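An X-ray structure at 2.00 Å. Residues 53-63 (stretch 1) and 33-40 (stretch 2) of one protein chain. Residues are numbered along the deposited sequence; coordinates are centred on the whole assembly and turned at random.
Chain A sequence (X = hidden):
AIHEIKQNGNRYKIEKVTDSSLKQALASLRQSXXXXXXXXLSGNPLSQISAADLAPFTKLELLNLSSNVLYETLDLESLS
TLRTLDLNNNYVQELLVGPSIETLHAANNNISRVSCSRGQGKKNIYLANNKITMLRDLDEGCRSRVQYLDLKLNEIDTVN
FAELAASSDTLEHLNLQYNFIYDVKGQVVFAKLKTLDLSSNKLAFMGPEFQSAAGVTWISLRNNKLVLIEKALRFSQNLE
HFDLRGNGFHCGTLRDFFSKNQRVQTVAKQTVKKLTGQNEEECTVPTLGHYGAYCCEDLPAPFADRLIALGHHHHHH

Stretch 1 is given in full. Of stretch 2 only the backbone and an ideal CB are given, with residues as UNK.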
# COMPACT_ATOMS: atom_id res chain seq x y z
N ASP A 53 -19.68 -8.78 -21.47
CA ASP A 53 -19.50 -7.78 -22.52
C ASP A 53 -18.11 -7.88 -23.13
O ASP A 53 -17.93 -7.65 -24.33
CB ASP A 53 -19.67 -6.37 -21.96
CG ASP A 53 -21.00 -6.17 -21.25
OD1 ASP A 53 -21.93 -6.98 -21.48
OD2 ASP A 53 -21.10 -5.21 -20.46
N LEU A 54 -17.13 -8.20 -22.30
CA LEU A 54 -15.74 -8.19 -22.74
C LEU A 54 -15.24 -9.58 -23.10
O LEU A 54 -14.13 -9.73 -23.61
CB LEU A 54 -14.87 -7.58 -21.63
CG LEU A 54 -15.29 -6.16 -21.26
CD1 LEU A 54 -14.62 -5.72 -19.98
CD2 LEU A 54 -14.96 -5.20 -22.40
N ALA A 55 -16.06 -10.59 -22.86
CA ALA A 55 -15.66 -11.98 -23.08
C ALA A 55 -15.11 -12.24 -24.49
O ALA A 55 -14.15 -12.99 -24.64
CB ALA A 55 -16.82 -12.91 -22.79
N PRO A 56 -15.72 -11.65 -25.52
CA PRO A 56 -15.29 -11.98 -26.89
C PRO A 56 -13.91 -11.43 -27.27
O PRO A 56 -13.39 -11.77 -28.33
CB PRO A 56 -16.38 -11.33 -27.76
CG PRO A 56 -16.99 -10.29 -26.89
CD PRO A 56 -16.99 -10.90 -25.53
N PHE A 57 -13.31 -10.61 -26.41
CA PHE A 57 -12.01 -10.03 -26.70
C PHE A 57 -10.91 -10.85 -26.04
O PHE A 57 -10.36 -10.47 -25.02
CB PHE A 57 -11.99 -8.58 -26.26
CG PHE A 57 -13.06 -7.75 -26.90
CD1 PHE A 57 -12.99 -7.42 -28.24
CD2 PHE A 57 -14.17 -7.33 -26.17
CE1 PHE A 57 -13.99 -6.67 -28.84
CE2 PHE A 57 -15.17 -6.58 -26.77
CZ PHE A 57 -15.08 -6.24 -28.10
N THR A 58 -10.59 -11.98 -26.67
CA THR A 58 -9.75 -13.01 -26.05
C THR A 58 -8.27 -12.65 -26.05
O THR A 58 -7.46 -13.34 -25.43
CB THR A 58 -9.92 -14.36 -26.78
OG1 THR A 58 -9.69 -14.19 -28.18
CG2 THR A 58 -11.31 -14.92 -26.56
N LYS A 59 -7.92 -11.59 -26.76
CA LYS A 59 -6.53 -11.12 -26.80
C LYS A 59 -6.35 -9.84 -25.98
O LYS A 59 -5.27 -9.27 -25.95
CB LYS A 59 -6.09 -10.89 -28.25
CG LYS A 59 -6.01 -12.15 -29.09
CD LYS A 59 -5.10 -13.19 -28.44
CE LYS A 59 -4.92 -14.42 -29.32
NZ LYS A 59 -4.15 -14.11 -30.56
N LEU A 60 -7.40 -9.41 -25.29
CA LEU A 60 -7.35 -8.18 -24.51
C LEU A 60 -6.39 -8.32 -23.31
O LEU A 60 -6.60 -9.15 -22.43
CB LEU A 60 -8.75 -7.81 -24.04
CG LEU A 60 -8.89 -6.57 -23.16
CD1 LEU A 60 -8.72 -5.30 -23.99
CD2 LEU A 60 -10.24 -6.59 -22.48
N GLU A 61 -5.34 -7.50 -23.31
CA GLU A 61 -4.34 -7.51 -22.24
C GLU A 61 -4.41 -6.28 -21.33
O GLU A 61 -3.99 -6.33 -20.18
CB GLU A 61 -2.93 -7.60 -22.84
CG GLU A 61 -2.66 -8.91 -23.55
CD GLU A 61 -1.27 -8.97 -24.14
OE1 GLU A 61 -0.39 -8.19 -23.71
OE2 GLU A 61 -1.06 -9.81 -25.04
N LEU A 62 -4.93 -5.17 -21.84
CA LEU A 62 -4.98 -3.95 -21.04
C LEU A 62 -6.34 -3.30 -21.19
O LEU A 62 -6.83 -3.14 -22.30
CB LEU A 62 -3.88 -2.96 -21.46
CG LEU A 62 -3.78 -1.68 -20.62
CD1 LEU A 62 -2.36 -1.10 -20.67
CD2 LEU A 62 -4.80 -0.64 -21.04
N LEU A 63 -6.94 -2.94 -20.07
CA LEU A 63 -8.26 -2.34 -20.06
C LEU A 63 -8.24 -1.11 -19.17
O LEU A 63 -7.86 -1.19 -18.01
CB LEU A 63 -9.30 -3.34 -19.54
CG LEU A 63 -10.74 -2.84 -19.44
CD1 LEU A 63 -11.29 -2.45 -20.80
CD2 LEU A 63 -11.61 -3.91 -18.79
N UNK A 33 -12.33 -8.23 -33.06
CA UNK A 33 -12.01 -8.66 -31.70
C UNK A 33 -10.61 -9.25 -31.57
O UNK A 33 -9.96 -9.12 -30.52
CB UNK A 33 -13.04 -9.69 -31.23
N UNK A 34 -10.14 -9.92 -32.62
CA UNK A 34 -8.85 -10.60 -32.57
C UNK A 34 -7.71 -9.60 -32.47
O UNK A 34 -6.64 -9.92 -31.97
CB UNK A 34 -8.66 -11.49 -33.80
N UNK A 35 -7.95 -8.39 -32.95
CA UNK A 35 -6.93 -7.35 -32.93
C UNK A 35 -6.99 -6.44 -31.71
O UNK A 35 -6.23 -5.47 -31.62
CB UNK A 35 -7.05 -6.50 -34.20
N UNK A 36 -7.88 -6.73 -30.77
CA UNK A 36 -8.05 -5.88 -29.59
C UNK A 36 -7.14 -6.33 -28.45
O UNK A 36 -7.48 -7.24 -27.68
CB UNK A 36 -9.51 -5.89 -29.13
N UNK A 37 -5.98 -5.69 -28.35
CA UNK A 37 -5.04 -5.98 -27.27
C UNK A 37 -5.22 -4.99 -26.12
O UNK A 37 -5.04 -5.34 -24.96
CB UNK A 37 -3.60 -5.94 -27.79
N UNK A 38 -5.56 -3.75 -26.43
CA UNK A 38 -5.80 -2.78 -25.38
C UNK A 38 -7.09 -2.03 -25.69
O UNK A 38 -7.32 -1.65 -26.83
CB UNK A 38 -4.62 -1.81 -25.24
N UNK A 39 -7.94 -1.87 -24.68
CA UNK A 39 -9.16 -1.10 -24.82
C UNK A 39 -9.19 0.00 -23.77
O UNK A 39 -9.03 -0.26 -22.58
CB UNK A 39 -10.39 -2.00 -24.70
N UNK A 40 -9.42 1.23 -24.22
CA UNK A 40 -9.43 2.39 -23.35
C UNK A 40 -10.83 3.00 -23.33
O UNK A 40 -11.29 3.53 -24.33
CB UNK A 40 -8.39 3.42 -23.81

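Position 33 begins a short 3-10 segment (phi/psi -60/-33), and its CA-to-CB bond points toward stretch 1. The ideal CB already lies 3.6 Å from Pro56 O and 3.8 Å from Phe57 CD1, so little room is left in that direction. A small side chain suits best; a longer one would have to turn aside from the carbonyl and the ring. The deposited residue is Ala33, whose CB rests 3.7 Å from Phe57 CD1, an apolar contact made without any further atoms.

Position 34 points away, its ideal CB 5.4 Å from Lys59 CG. Stretch 1 sets almost no condition here, and polar or large residues would all do. Trp34 fills it, with chi1 in p; the contact with stretch 1 runs through its backbone, Trp34 O lying 3.7 Å from Lys59 CG.

Position 35 also points away, with nothing of stretch 1 within 5.5 Å of its ideal CB. Many residues would serve; the deposited one is Asn35, whose ND2 is hydrogen-bonded elsewhere in the structure.

At position 36 the bond runs sideways, yet the ideal CB is 3.9 Å from Phe57 CD1 and 5.2 Å from Leu60 CD1. Two apolar side chains thus border the position, and phi/psi of -91/96 is extended enough for a branched residue. Valine, isoleucine or leucine would be reasonable. Val36 CG1 lies between the two, 4.0 Å from Leu60 CD1 and 4.2 Å from Phe57 CD1, and CG2 adds a contact of 3.8 Å to Phe57 CD1.

Position 37 matters first for its backbone. Its carbonyl O accepts two hydrogen bonds, from Glu61 N at 2.7 Å and from Leu62 N at 3.1 Å, a task indifferent to the side chain. The CB leads away overall, though it lies 4.2 Å from Lys59 O, and the acid of Glu61 favours a long, positively charged residue. Lys37 fits that reading: its NZ comes to 4.1 Å from Glu61 OE2, opposite charges near each other but beyond a salt bridge.

Position 38 pairs with Leu62 in a parallel bridge, and the two side chains share one face of the sheet. The strand angles (-134/135) and the leucine beside it would accept a beta-branched, apolar or long polar residue. Glu38 is found, its OE1 3.7 Å from Leu62 CD1, so an acid runs alongside an aliphatic chain.

Position 39 turns to the face that carries Leu63. Its N donates to Leu62 O at 2.9 Å, fixing the register, while its ideal CB sits 3.8 Å from Leu60 CD1 and 4.0 Å from Leu63 CD1. Such greasy surroundings call for leucine, isoleucine, valine or perhaps methionine. Leu39 is deposited; beyond the CB contacts, its CD2 extends to 4.2 Å from Leu54 CD2.

Position 40 continues the strand but points away, with nothing of stretch 1 within 5.5 Å of its ideal CB. Nearly any strand-tolerant residue would do, and Asp40 stands there.

Stretch 2 (33-40) AWNVKELD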
# COMPACT_ATOMS: atom_id res chain seq x y z
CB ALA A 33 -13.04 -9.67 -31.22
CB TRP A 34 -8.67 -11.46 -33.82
CG TRP A 34 -8.70 -10.67 -35.08
CD1 TRP A 34 -7.64 -10.11 -35.72
CD2 TRP A 34 -9.86 -10.33 -35.85
NE1 TRP A 34 -8.06 -9.45 -36.85
CE2 TRP A 34 -9.42 -9.57 -36.95
CE3 TRP A 34 -11.23 -10.60 -35.71
CZ2 TRP A 34 -10.31 -9.07 -37.91
CZ3 TRP A 34 -12.10 -10.11 -36.67
CH2 TRP A 34 -11.64 -9.35 -37.75
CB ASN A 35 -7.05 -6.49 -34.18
CG ASN A 35 -5.87 -5.57 -34.34
OD1 ASN A 35 -4.73 -5.95 -34.08
ND2 ASN A 35 -6.13 -4.34 -34.77
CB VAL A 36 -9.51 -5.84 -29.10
CG1 VAL A 36 -9.66 -4.91 -27.89
CG2 VAL A 36 -10.44 -5.41 -30.23
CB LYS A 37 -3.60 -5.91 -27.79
CG LYS A 37 -2.57 -5.84 -26.67
CD LYS A 37 -1.14 -5.87 -27.19
CE LYS A 37 -0.75 -7.23 -27.72
NZ LYS A 37 0.74 -7.38 -27.82
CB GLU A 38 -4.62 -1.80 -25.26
CG GLU A 38 -3.27 -2.50 -25.12
CD GLU A 38 -2.14 -1.55 -24.70
OE1 GLU A 38 -2.42 -0.39 -24.32
OE2 GLU A 38 -0.96 -1.98 -24.75
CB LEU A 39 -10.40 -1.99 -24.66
CG LEU A 39 -11.74 -1.26 -24.77
CD1 LEU A 39 -11.84 -0.53 -26.10
CD2 LEU A 39 -12.93 -2.21 -24.58
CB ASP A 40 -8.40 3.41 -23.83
CG ASP A 40 -8.37 4.66 -22.98
OD1 ASP A 40 -8.99 4.66 -21.89
OD2 ASP A 40 -7.73 5.65 -23.40
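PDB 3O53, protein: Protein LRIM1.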